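BugD (Bordetella pertussis Tohama I, PDB 2F5X) binds aspartic acid in a pocket as a periplasmic solute receptor and, as a member of the tripartite tricarboxylate transporter receptor family, probably delivers it for uptake. Local coordinates at residues Y75-M80 against H239-P244; S101-G106 against P250-L255; P122-K127 against K204-A209; Y132-A137 against E160-N165. All coordinates share one frame; numbering follows the deposited sequence.

Interaction 1. Residues Y75-M80 against H239-P244; sequences YSILLM and HGMWAP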
loop_
_atom_site.group_PDB
_atom_site.type_symbol
_atom_site.label_atom_id
_atom_site.label_comp_id
_atom_site.label_asym_id
_atom_site.label_seq_id
_atom_site.Cartn_x
_atom_site.Cartn_y
_atom_site.Cartn_z
ATOM N N TYR A 75 17.926 8.423 -11.906
ATOM C CA TYR A 75 17.584 7.249 -12.717
ATOM C C TYR A 75 17.090 6.062 -11.889
ATOM O O TYR A 75 16.702 5.035 -12.439
ATOM C CB TYR A 75 18.733 6.874 -13.664
ATOM C CG TYR A 75 19.016 7.991 -14.645
ATOM C CD1 TYR A 75 18.159 8.232 -15.727
ATOM C CD2 TYR A 75 20.106 8.836 -14.469
ATOM C CE1 TYR A 75 18.402 9.276 -16.625
ATOM C CE2 TYR A 75 20.358 9.881 -15.355
ATOM C CZ TYR A 75 19.503 10.095 -16.429
ATOM O OH TYR A 75 19.755 11.129 -17.300
ATOM N N SER A 76 17.088 6.227 -10.568
ATOM C CA SER A 76 16.442 5.278 -9.668
ATOM C C SER A 76 15.515 6.035 -8.736
ATOM O O SER A 76 15.960 6.879 -7.952
ATOM C CB SER A 76 17.468 4.499 -8.848
ATOM O OG SER A 76 18.371 3.815 -9.695
ATOM N N ILE A 77 14.227 5.738 -8.832
ATOM C CA ILE A 77 13.239 6.360 -7.954
ATOM C C ILE A 77 12.380 5.298 -7.290
ATOM O O ILE A 77 12.332 4.146 -7.750
ATOM C CB ILE A 77 12.383 7.420 -8.706
ATOM C CG1 ILE A 77 11.542 6.772 -9.813
ATOM C CG2 ILE A 77 13.281 8.517 -9.266
ATOM C CD1 ILE A 77 10.619 7.759 -10.562
ATOM N N LEU A 78 11.727 5.684 -6.196
ATOM C CA LEU A 78 10.950 4.746 -5.401
ATOM C C LEU A 78 9.476 5.101 -5.468
ATOM O O LEU A 78 9.118 6.257 -5.280
ATOM C CB LEU A 78 11.418 4.806 -3.941
ATOM C CG LEU A 78 10.645 3.961 -2.927
ATOM C CD1 LEU A 78 10.917 2.479 -3.176
ATOM C CD2 LEU A 78 11.036 4.374 -1.505
ATOM N N LEU A 79 8.628 4.111 -5.742
ATOM C CA LEU A 79 7.198 4.273 -5.510
ATOM C C LEU A 79 6.833 3.352 -4.363
ATOM O O LEU A 79 6.927 2.129 -4.482
ATOM C CB LEU A 79 6.351 3.957 -6.751
ATOM C CG LEU A 79 4.852 4.178 -6.455
ATOM C CD1 LEU A 79 4.457 5.684 -6.491
ATOM C CD2 LEU A 79 3.978 3.356 -7.365
HETATM N N MSE A 80 6.446 3.944 -3.243
HETATM C CA MSE A 80 6.174 3.170 -2.040
HETATM C C MSE A 80 4.991 3.777 -1.298
HETATM O O MSE A 80 4.709 4.963 -1.437
HETATM C CB MSE A 80 7.438 3.123 -1.157
HETATM C CG MSE A 80 7.344 2.256 0.117
HETATM SE SE MSE A 80 6.687 0.435 -0.173
HETATM C CE MSE A 80 6.474 -0.059 1.719
ATOM N N HIS A 239 0.383 6.724 -1.101
ATOM C CA HIS A 239 1.586 6.346 -1.834
ATOM C C HIS A 239 2.394 7.618 -2.100
ATOM O O HIS A 239 1.818 8.688 -2.361
ATOM C CB HIS A 239 1.226 5.726 -3.190
ATOM C CG HIS A 239 0.748 4.301 -3.123
ATOM N ND1 HIS A 239 -0.345 3.902 -2.382
ATOM C CD2 HIS A 239 1.202 3.187 -3.747
ATOM C CE1 HIS A 239 -0.531 2.603 -2.537
ATOM N NE2 HIS A 239 0.395 2.145 -3.362
ATOM N N GLY A 240 3.721 7.489 -2.045
ATOM C CA GLY A 240 4.626 8.590 -2.338
ATOM C C GLY A 240 5.681 8.192 -3.353
ATOM O O GLY A 240 5.874 7.008 -3.640
HETATM N N MSE A 241 6.367 9.191 -3.897
HETATM C CA MSE A 241 7.475 8.966 -4.802
HETATM C C MSE A 241 8.687 9.691 -4.229
HETATM O O MSE A 241 8.572 10.837 -3.816
HETATM C CB MSE A 241 7.142 9.490 -6.204
HETATM C CG MSE A 241 8.286 9.358 -7.188
HETATM SE SE MSE A 241 7.748 9.990 -8.924
HETATM C CE MSE A 241 6.571 8.645 -9.339
ATOM N N TRP A 242 9.827 9.002 -4.186
ATOM C CA TRP A 242 11.062 9.547 -3.621
ATOM C C TRP A 242 12.250 9.292 -4.546
ATOM O O TRP A 242 12.262 8.315 -5.304
ATOM C CB TRP A 242 11.391 8.835 -2.308
ATOM C CG TRP A 242 10.494 9.058 -1.106
ATOM C CD1 TRP A 242 10.716 9.930 -0.068
ATOM C CD2 TRP A 242 9.323 8.314 -0.752
ATOM N NE1 TRP A 242 9.739 9.795 0.889
ATOM C CE2 TRP A 242 8.871 8.807 0.502
ATOM C CE3 TRP A 242 8.594 7.284 -1.369
ATOM C CZ2 TRP A 242 7.726 8.313 1.140
ATOM C CZ3 TRP A 242 7.459 6.783 -0.723
ATOM C CH2 TRP A 242 7.031 7.310 0.511
ATOM N N ALA A 243 13.268 10.145 -4.441
ATOM C CA ALA A 243 14.580 9.911 -5.051
ATOM C C ALA A 243 15.605 9.746 -3.920
ATOM O O ALA A 243 15.335 10.166 -2.796
ATOM C CB ALA A 243 14.965 11.095 -5.959
ATOM N N PRO A 244 16.781 9.167 -4.175
ATOM C CA PRO A 244 17.785 9.042 -3.106
ATOM C C PRO A 244 18.273 10.400 -2.614
ATOM O O PRO A 244 18.296 11.355 -3.397
ATOM C CB PRO A 244 18.945 8.301 -3.788
ATOM C CG PRO A 244 18.310 7.617 -4.969
ATOM C CD PRO A 244 17.247 8.571 -5.442
#

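Interaction 2. Residues S101-G106 against P250-L255; sequences SFEPIG and PVVDKL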
loop_
_atom_site.group_PDB
_atom_site.type_symbol
_atom_site.label_atom_id
_atom_site.label_comp_id
_atom_site.label_asym_id
_atom_site.label_seq_id
_atom_site.Cartn_x
_atom_site.Cartn_y
_atom_site.Cartn_z
ATOM N N SER A 101 16.769 9.649 4.302
ATOM C CA SER A 101 17.384 8.803 3.274
ATOM C C SER A 101 17.067 9.225 1.840
ATOM O O SER A 101 17.752 8.796 0.904
ATOM C CB SER A 101 16.995 7.336 3.479
ATOM O OG SER A 101 17.723 6.803 4.562
ATOM N N PHE A 102 16.050 10.069 1.682
ATOM C CA PHE A 102 15.521 10.412 0.363
ATOM C C PHE A 102 15.297 11.901 0.180
ATOM O O PHE A 102 15.178 12.650 1.156
ATOM C CB PHE A 102 14.166 9.720 0.151
ATOM C CG PHE A 102 14.233 8.223 0.234
ATOM C CD1 PHE A 102 14.535 7.461 -0.896
ATOM C CD2 PHE A 102 13.999 7.573 1.442
ATOM C CE1 PHE A 102 14.609 6.058 -0.812
ATOM C CE2 PHE A 102 14.059 6.189 1.526
ATOM C CZ PHE A 102 14.371 5.431 0.396
ATOM N N GLU A 103 15.253 12.319 -1.082
ATOM C CA GLU A 103 14.625 13.579 -1.454
ATOM C C GLU A 103 13.188 13.237 -1.869
ATOM O O GLU A 103 12.975 12.556 -2.881
ATOM C CB GLU A 103 15.362 14.249 -2.624
ATOM C CG GLU A 103 16.880 14.409 -2.453
ATOM C CD GLU A 103 17.289 15.224 -1.233
ATOM O OE1 GLU A 103 16.441 15.972 -0.702
ATOM O OE2 GLU A 103 18.469 15.121 -0.805
ATOM N N PRO A 104 12.198 13.686 -1.098
ATOM C CA PRO A 104 10.797 13.405 -1.451
ATOM C C PRO A 104 10.405 14.141 -2.734
ATOM O O PRO A 104 10.860 15.277 -2.951
ATOM C CB PRO A 104 9.999 13.928 -0.243
ATOM C CG PRO A 104 10.907 14.895 0.446
ATOM C CD PRO A 104 12.325 14.481 0.140
ATOM N N ILE A 105 9.623 13.475 -3.586
ATOM C CA ILE A 105 9.107 14.098 -4.807
ATOM C C ILE A 105 7.665 14.558 -4.602
ATOM O O ILE A 105 7.338 15.715 -4.854
ATOM C CB ILE A 105 9.223 13.143 -6.035
ATOM C CG1 ILE A 105 10.656 12.626 -6.224
ATOM C CG2 ILE A 105 8.709 13.831 -7.320
ATOM C CD1 ILE A 105 11.754 13.715 -6.242
ATOM N N GLY A 106 6.794 13.651 -4.168
ATOM C CA GLY A 106 5.424 14.030 -3.882
ATOM C C GLY A 106 4.518 12.866 -3.559
ATOM O O GLY A 106 4.896 11.696 -3.723
ATOM N N PRO A 250 17.685 20.329 -9.697
ATOM C CA PRO A 250 17.037 20.375 -11.023
ATOM C C PRO A 250 16.440 19.033 -11.457
ATOM O O PRO A 250 15.462 19.013 -12.218
ATOM C CB PRO A 250 18.174 20.783 -11.962
ATOM C CG PRO A 250 19.148 21.471 -11.084
ATOM C CD PRO A 250 19.107 20.715 -9.784
ATOM N N VAL A 251 17.021 17.937 -10.972
ATOM C CA VAL A 251 16.519 16.602 -11.273
ATOM C C VAL A 251 15.239 16.334 -10.467
ATOM O O VAL A 251 14.232 15.882 -11.013
ATOM C CB VAL A 251 17.601 15.525 -11.013
ATOM C CG1 VAL A 251 17.009 14.120 -11.111
ATOM C CG2 VAL A 251 18.767 15.691 -12.000
ATOM N N VAL A 252 15.278 16.628 -9.170
ATOM C CA VAL A 252 14.066 16.589 -8.349
ATOM C C VAL A 252 12.948 17.461 -8.961
ATOM O O VAL A 252 11.808 17.030 -9.059
ATOM C CB VAL A 252 14.356 17.012 -6.881
ATOM C CG1 VAL A 252 13.061 17.106 -6.054
ATOM C CG2 VAL A 252 15.329 16.040 -6.232
ATOM N N ASP A 253 13.290 18.676 -9.384
ATOM C CA ASP A 253 12.314 19.585 -9.997
ATOM C C ASP A 253 11.633 18.950 -11.217
ATOM O O ASP A 253 10.410 19.060 -11.393
ATOM C CB ASP A 253 12.987 20.897 -10.432
ATOM C CG ASP A 253 13.338 21.815 -9.267
ATOM O OD1 ASP A 253 12.938 21.544 -8.112
ATOM O OD2 ASP A 253 14.013 22.859 -9.439
ATOM N N LYS A 254 12.432 18.299 -12.059
ATOM C CA LYS A 254 11.917 17.631 -13.253
ATOM C C LYS A 254 10.982 16.494 -12.864
ATOM O O LYS A 254 9.912 16.313 -13.470
ATOM C CB LYS A 254 13.070 17.097 -14.115
ATOM C CG LYS A 254 12.634 16.346 -15.385
ATOM C CD LYS A 254 11.902 17.238 -16.384
ATOM C CE LYS A 254 11.567 16.460 -17.647
ATOM N NZ LYS A 254 10.777 17.259 -18.625
ATOM N N LEU A 255 11.386 15.728 -11.853
ATOM C CA LEU A 255 10.558 14.635 -11.354
ATOM C C LEU A 255 9.237 15.140 -10.766
ATOM O O LEU A 255 8.201 14.526 -10.991
ATOM C CB LEU A 255 11.329 13.765 -10.356
ATOM C CG LEU A 255 12.384 12.828 -10.974
ATOM C CD1 LEU A 255 13.378 12.331 -9.915
ATOM C CD2 LEU A 255 11.745 11.635 -11.708
#

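Interaction 3. Residues P122-K127 against K204-A209; sequences PPNNIK and KVKAYA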
loop_
_atom_site.group_PDB
_atom_site.type_symbol
_atom_site.label_atom_id
_atom_site.label_comp_id
_atom_site.label_asym_id
_atom_site.label_seq_id
_atom_site.Cartn_x
_atom_site.Cartn_y
_atom_site.Cartn_z
ATOM N N PRO A 122 -17.031 -19.621 5.231
ATOM C CA PRO A 122 -18.428 -19.676 5.708
ATOM C C PRO A 122 -19.172 -18.347 5.985
ATOM O O PRO A 122 -20.297 -18.253 5.477
ATOM C CB PRO A 122 -18.354 -20.571 6.952
ATOM C CG PRO A 122 -17.189 -21.468 6.664
ATOM C CD PRO A 122 -16.154 -20.531 6.000
ATOM N N PRO A 123 -18.627 -17.374 6.723
ATOM C CA PRO A 123 -19.397 -16.153 7.012
ATOM C C PRO A 123 -19.759 -15.326 5.777
ATOM O O PRO A 123 -18.980 -15.234 4.828
ATOM C CB PRO A 123 -18.492 -15.358 7.959
ATOM C CG PRO A 123 -17.132 -15.923 7.814
ATOM C CD PRO A 123 -17.290 -17.342 7.350
ATOM N N ASN A 124 -20.947 -14.733 5.807
ATOM C CA ASN A 124 -21.431 -13.944 4.680
ATOM C C ASN A 124 -21.458 -12.447 4.923
ATOM O O ASN A 124 -21.716 -11.687 3.999
ATOM C CB ASN A 124 -22.817 -14.435 4.249
ATOM C CG ASN A 124 -22.754 -15.776 3.554
ATOM O OD1 ASN A 124 -21.745 -16.110 2.950
ATOM N ND2 ASN A 124 -23.832 -16.548 3.633
ATOM N N ASN A 125 -21.166 -12.025 6.154
ATOM C CA ASN A 125 -21.145 -10.597 6.480
ATOM C C ASN A 125 -20.153 -10.301 7.606
ATOM O O ASN A 125 -19.624 -11.235 8.226
ATOM C CB ASN A 125 -22.564 -10.072 6.797
ATOM C CG ASN A 125 -23.166 -10.705 8.050
ATOM O OD1 ASN A 125 -22.556 -10.705 9.105
ATOM N ND2 ASN A 125 -24.383 -11.224 7.932
ATOM N N ILE A 126 -19.873 -9.020 7.845
ATOM C CA ILE A 126 -18.833 -8.646 8.809
ATOM C C ILE A 126 -19.158 -9.072 10.254
ATOM O O ILE A 126 -18.256 -9.473 10.990
ATOM C CB ILE A 126 -18.471 -7.127 8.698
ATOM C CG1 ILE A 126 -17.282 -6.749 9.602
ATOM C CG2 ILE A 126 -19.682 -6.225 8.992
ATOM C CD1 ILE A 126 -15.971 -7.488 9.312
ATOM N N LYS A 127 -20.431 -9.009 10.648
ATOM C CA LYS A 127 -20.831 -9.473 11.976
ATOM C C LYS A 127 -20.524 -10.965 12.121
ATOM O O LYS A 127 -19.907 -11.391 13.106
ATOM C CB LYS A 127 -22.320 -9.210 12.235
ATOM C CG LYS A 127 -22.766 -9.657 13.618
ATOM C CD LYS A 127 -24.238 -9.361 13.860
ATOM C CE LYS A 127 -24.625 -9.725 15.286
ATOM N NZ LYS A 127 -24.872 -11.186 15.414
ATOM N N LYS A 204 -15.537 -13.608 -6.928
ATOM C CA LYS A 204 -14.528 -14.654 -6.773
ATOM C C LYS A 204 -14.022 -14.773 -5.340
ATOM O O LYS A 204 -13.581 -15.842 -4.925
ATOM C CB LYS A 204 -13.356 -14.428 -7.727
ATOM C CG LYS A 204 -13.635 -14.848 -9.166
ATOM C CD LYS A 204 -12.513 -14.411 -10.109
ATOM C CE LYS A 204 -11.290 -15.318 -9.999
ATOM N NZ LYS A 204 -10.001 -14.645 -10.412
ATOM N N VAL A 205 -14.074 -13.681 -4.586
ATOM C CA VAL A 205 -13.731 -13.727 -3.162
ATOM C C VAL A 205 -14.911 -13.221 -2.338
ATOM O O VAL A 205 -15.758 -12.501 -2.859
ATOM C CB VAL A 205 -12.463 -12.894 -2.837
ATOM C CG1 VAL A 205 -11.251 -13.450 -3.582
ATOM C CG2 VAL A 205 -12.660 -11.394 -3.151
ATOM N N LYS A 206 -14.958 -13.596 -1.062
ATOM C CA LYS A 206 -15.938 -13.039 -0.127
ATOM C C LYS A 206 -15.451 -11.669 0.301
ATOM O O LYS A 206 -14.249 -11.472 0.518
ATOM C CB LYS A 206 -16.111 -13.941 1.104
ATOM C CG LYS A 206 -16.725 -15.315 0.801
ATOM C CD LYS A 206 -18.213 -15.212 0.564
ATOM C CE LYS A 206 -18.986 -15.645 1.790
ATOM N NZ LYS A 206 -19.317 -17.106 1.860
ATOM N N ALA A 207 -16.366 -10.705 0.390
ATOM C CA ALA A 207 -15.970 -9.341 0.736
ATOM C C ALA A 207 -16.847 -8.831 1.868
ATOM O O ALA A 207 -18.067 -8.946 1.798
ATOM C CB ALA A 207 -16.052 -8.426 -0.495
ATOM N N TYR A 208 -16.224 -8.272 2.906
ATOM C CA TYR A 208 -16.936 -7.989 4.163
ATOM C C TYR A 208 -17.050 -6.523 4.561
ATOM O O TYR A 208 -18.068 -6.103 5.112
ATOM C CB TYR A 208 -16.294 -8.773 5.305
ATOM C CG TYR A 208 -16.339 -10.265 5.079
ATOM C CD1 TYR A 208 -17.493 -11.001 5.367
ATOM C CD2 TYR A 208 -15.234 -10.943 4.564
ATOM C CE1 TYR A 208 -17.535 -12.382 5.168
ATOM C CE2 TYR A 208 -15.273 -12.317 4.349
ATOM C CZ TYR A 208 -16.427 -13.027 4.646
ATOM O OH TYR A 208 -16.452 -14.385 4.430
ATOM N N ALA A 209 -16.004 -5.749 4.301
ATOM C CA ALA A 209 -15.942 -4.383 4.805
ATOM C C ALA A 209 -14.813 -3.608 4.156
ATOM O O ALA A 209 -13.873 -4.195 3.622
ATOM C CB ALA A 209 -15.745 -4.387 6.328
HETATM O O HOH W 1 -20.983 -19.382 3.134
HETATM O O HOH W 2 -20.493 -7.323 5.550
#

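Interaction 4. Residues Y132-A137 against E160-N165; sequences YVKKNA and EALGVN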
loop_
_atom_site.group_PDB
_atom_site.type_symbol
_atom_site.label_atom_id
_atom_site.label_comp_id
_atom_site.label_asym_id
_atom_site.label_seq_id
_atom_site.Cartn_x
_atom_site.Cartn_y
_atom_site.Cartn_z
ATOM N N TYR A 132 -17.244 -15.823 13.604
ATOM C CA TYR A 132 -16.570 -16.996 13.059
ATOM C C TYR A 132 -15.075 -17.020 13.387
ATOM O O TYR A 132 -14.528 -18.070 13.766
ATOM C CB TYR A 132 -16.782 -17.065 11.543
ATOM C CG TYR A 132 -16.286 -18.348 10.936
ATOM C CD1 TYR A 132 -17.087 -19.490 10.937
ATOM C CD2 TYR A 132 -15.003 -18.431 10.387
ATOM C CE1 TYR A 132 -16.639 -20.686 10.376
ATOM C CE2 TYR A 132 -14.544 -19.624 9.820
ATOM C CZ TYR A 132 -15.371 -20.746 9.830
ATOM O OH TYR A 132 -14.931 -21.932 9.288
ATOM N N VAL A 133 -14.416 -15.871 13.242
ATOM C CA VAL A 133 -12.979 -15.784 13.516
ATOM C C VAL A 133 -12.698 -16.000 15.014
ATOM O O VAL A 133 -11.772 -16.729 15.382
ATOM C CB VAL A 133 -12.366 -14.455 13.012
ATOM C CG1 VAL A 133 -10.916 -14.288 13.511
ATOM C CG2 VAL A 133 -12.426 -14.376 11.475
ATOM N N LYS A 134 -13.511 -15.395 15.874
ATOM C CA LYS A 134 -13.378 -15.615 17.318
ATOM C C LYS A 134 -13.567 -17.076 17.730
ATOM O O LYS A 134 -12.821 -17.599 18.573
ATOM C CB LYS A 134 -14.341 -14.718 18.096
ATOM C CG LYS A 134 -13.972 -13.252 18.045
ATOM C CD LYS A 134 -15.047 -12.402 18.689
ATOM C CE LYS A 134 -14.663 -10.954 18.643
ATOM N NZ LYS A 134 -13.780 -10.616 19.798
ATOM N N LYS A 135 -14.552 -17.740 17.133
ATOM C CA LYS A 135 -14.887 -19.116 17.497
ATOM C C LYS A 135 -13.902 -20.138 16.926
ATOM O O LYS A 135 -13.593 -21.154 17.575
ATOM C CB LYS A 135 -16.315 -19.441 17.035
ATOM C CG LYS A 135 -16.837 -20.800 17.508
ATOM C CD LYS A 135 -18.007 -21.267 16.649
ATOM C CE LYS A 135 -18.390 -22.712 16.959
ATOM N NZ LYS A 135 -17.472 -23.694 16.290
ATOM N N ASN A 136 -13.399 -19.860 15.725
ATOM C CA ASN A 136 -12.626 -20.836 14.964
ATOM C C ASN A 136 -11.197 -20.381 14.687
ATOM O O ASN A 136 -10.549 -20.888 13.769
ATOM C CB ASN A 136 -13.347 -21.161 13.642
ATOM C CG ASN A 136 -14.686 -21.840 13.862
ATOM O OD1 ASN A 136 -14.753 -22.990 14.305
ATOM N ND2 ASN A 136 -15.760 -21.128 13.568
ATOM N N ALA A 137 -10.703 -19.449 15.507
ATOM C CA ALA A 137 -9.418 -18.795 15.250
ATOM C C ALA A 137 -8.307 -19.765 14.830
ATOM O O ALA A 137 -7.628 -19.526 13.831
ATOM C CB ALA A 137 -8.989 -17.938 16.439
ATOM N N GLU A 160 -6.243 -7.319 16.366
ATOM C CA GLU A 160 -6.368 -6.583 17.623
ATOM C C GLU A 160 -7.828 -6.248 17.941
ATOM O O GLU A 160 -8.271 -6.420 19.080
ATOM C CB GLU A 160 -5.493 -5.323 17.603
ATOM C CG GLU A 160 -4.001 -5.639 17.677
ATOM C CD GLU A 160 -3.533 -6.087 19.057
ATOM O OE1 GLU A 160 -4.160 -5.709 20.074
ATOM O OE2 GLU A 160 -2.527 -6.816 19.127
ATOM N N ALA A 161 -8.565 -5.784 16.935
ATOM C CA ALA A 161 -9.979 -5.458 17.092
ATOM C C ALA A 161 -10.822 -6.676 17.441
ATOM O O ALA A 161 -11.778 -6.568 18.219
ATOM C CB ALA A 161 -10.515 -4.777 15.840
ATOM N N LEU A 162 -10.462 -7.831 16.886
ATOM C CA LEU A 162 -11.184 -9.078 17.164
ATOM C C LEU A 162 -10.691 -9.811 18.412
ATOM O O LEU A 162 -11.334 -10.757 18.884
ATOM C CB LEU A 162 -11.114 -10.015 15.955
ATOM C CG LEU A 162 -11.722 -9.520 14.639
ATOM C CD1 LEU A 162 -11.446 -10.528 13.549
ATOM C CD2 LEU A 162 -13.215 -9.257 14.773
ATOM N N GLY A 163 -9.553 -9.382 18.947
ATOM C CA GLY A 163 -8.989 -9.991 20.140
ATOM C C GLY A 163 -8.485 -11.398 19.905
ATOM O O GLY A 163 -8.594 -12.251 20.793
ATOM N N VAL A 164 -7.940 -11.640 18.713
ATOM C CA VAL A 164 -7.419 -12.956 18.345
ATOM C C VAL A 164 -5.947 -12.921 17.946
ATOM O O VAL A 164 -5.404 -11.872 17.593
ATOM C CB VAL A 164 -8.233 -13.615 17.187
ATOM C CG1 VAL A 164 -9.704 -13.821 17.588
ATOM C CG2 VAL A 164 -8.119 -12.793 15.884
ATOM N N ASN A 165 -5.308 -14.082 18.033
ATOM C CA ASN A 165 -3.991 -14.310 17.444
ATOM C C ASN A 165 -4.158 -15.390 16.379
ATOM O O ASN A 165 -4.659 -16.470 16.684
ATOM C CB ASN A 165 -3.007 -14.781 18.529
ATOM C CG ASN A 165 -1.584 -14.958 17.998
ATOM O OD1 ASN A 165 -1.042 -14.072 17.334
ATOM N ND2 ASN A 165 -0.980 -16.108 18.288
HETATM O O HOH W 3 -14.050 -7.890 19.306
#

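Interaction 1. Residues Y75-M80 against H239-P244
The indole ring of W242 turns an edge to M80: M80 O lies 3.4 Å from W242 CZ3, near the ring plane, and M80 N is in plane at the same edge. With CG of W242 anti to the carbonyl carbon (chi1 -68°), the indole lies alongside L78, both side chains pointing the same way; L78 CD2 comes in obliquely, 3.8 Å from W242 CE3. Beyond the pair of strands, F84 stacks on the indole and F102 meets it at about 50°. Beneath this lies an antiparallel ladder. L78 and W242 form a hydrogen-bonded pair, with L78 N to W242 O at 2.8 Å. So do M80 and G240, where G240 N donates to M80 O at 2.8 Å. The non-hydrogen-bonded pair L79 and M241 sits between them, both side chains on the sheet face away from W242. There the selenium of selenomethionine M241 lies 4.0 Å from I77 CD1. Just past the last pair, H239 stands about 5 Å from the bound aspartic acid, its ND1 bonded to I237 O. The backbone bonds thus lie buried, with apolar side chains on both faces, and H239, bonding T31 OG1 through NE2 and meeting H81 edge-to-face, holds two pocket residues, consistent with a second-shell role.

Interaction 2. Residues S101-G106 against P250-L255
Helix 249-263 lies against the start of the long strand 102-117 in an apolar contact about 21 Å from the centre of the chain. The short strand and helix segments run 24° apart, with their axes 8.7 Å from each other at closest approach. I105 carries the contact. Its CG1 is anti to the carbonyl carbon (chi1 -54°), and CD1 beyond it touches V252 CG1 at 3.6 Å and L255 CB at 4.1 Å. The other branch, CG2, rests on the helix backbone, 3.7 Å from L255 C. One turn earlier in the helix, V252 sends its second methyl, CG2, to E103 CB at 4.0 Å; the carboxylate of E103 leads away from the helix and OE2 takes a bond from G246 N. A classic beta bulge, in which I105 and G106 both face M241 on the neighbouring strand, occurs just where the isoleucine meets the helix. V256 and L259 continue the helix face that I105 touches. Since the segments meet through apolar side chains and one methyl on the helix backbone, dispersion and the burial of apolar surface hold helix to sheet, while the backbone bonds of E103, I105 and G106 go to A243 and M241.

Interaction 3. Residues P122-K127 against K204-A209
The hydroxyl of Y208 donates to P123 O at 2.7 Å, coming from above the carbonyl plane by 36°. Its ring presents an edge to the turn: Y208 CD1 is 3.5 Å from N125 C, and P123 C and N125 N lie in the plane of the ring. Next to it, K206 NZ gives a straighter approach to N124 OD1, 2.8 Å away and nearly along the C=O axis of the amide. The lysine chain bends at chi2 and chi3, with CE 3.1 Å from P123 O, and chi4 turns NZ to the amide; the ammonium also bonds F121 O. A water links the same corner, donating to P122 O, with a weak bond from K206 NZ. What the strand grips is the lead-in to helix 126-136. N125 takes the N-cap position, its OD1 accepting from E128 N, while E128 OE1 accepts from N124 N: two side chains each take a backbone N-H at the helix start. At the helix end of the contact, a second water accepts from I126 N and donates to Y208 O at 2.7 Å, bridging the first helical turn to strand 206-210. I126 CD1 lies against A209 CB at 4.3 Å. Further out, the Y208 side chain packs on F121, and P123 rests on L129 and Y132. The strand itself is tied to I115 and A117 of strand 102-117.

Interaction 4. Residues Y132-A137 against E160-N165
A Schellman motif ends helix 150-162, and its last turn is what the C-terminal part of helix 126-136 packs against, V133 meeting L162 and V164. G163 is the C-prime residue, with positive phi (69°); V164 N turns back to V159 O, and a weaker bond runs from G163 N to E160 O. The turn brings L162, the last helical residue, and V164, just past G163, together in front of V133. Anti to the backbone N (chi1 171°), V133 CG1 reaches both: it lies 3.8 Å from L162 CD1 and 4.0 Å from V164 CG2, and in each case the side chains cross at about a right angle. V164 brings its other methyl, CG1, to 4.1 Å from K134 CA, and the same methyl meets A137 CB at 4.3 Å, closing the apolar patch. L162 also packs on Y230, and the Y132 ring meets F121 edge-to-face. The patch joins two helices near the protein surface, and K134 reaches across from one to the other. That side chain runs extended and bends only at chi4, putting the ammonium near the carbonyls of A161 and L162 at the helix C-terminus, where the helix dipole would probably favour a positive charge. A water accepts from K134 NZ and donates to A161 O at 2.8 Å. K134 NZ itself donates to L162 O at 2.6 Å, from 46° above the carbonyl plane.

How the interactions relate
Two clusters lie on opposite sides of the chain's centre. Interactions 1 and 2, about 8 Å apart between centres, share the sheet through neighbouring strands 236-244 and 102-117, with E103 N probably bonded to A243 O. Interactions 3 and 4, about 15 Å apart between centres, share helix 126-136, and Y132 packs on P122 and P123 between them. Centres of interactions 2 and 4 are about 44 Å apart. Along the chain interaction 4 is nested within interaction 3, which lies within the loops closed by interactions 1 and 2, whose segments alternate. The split into two clusters is consistent with the two-lobed plan of periplasmic binding proteins, with strand 102-117 reaching both.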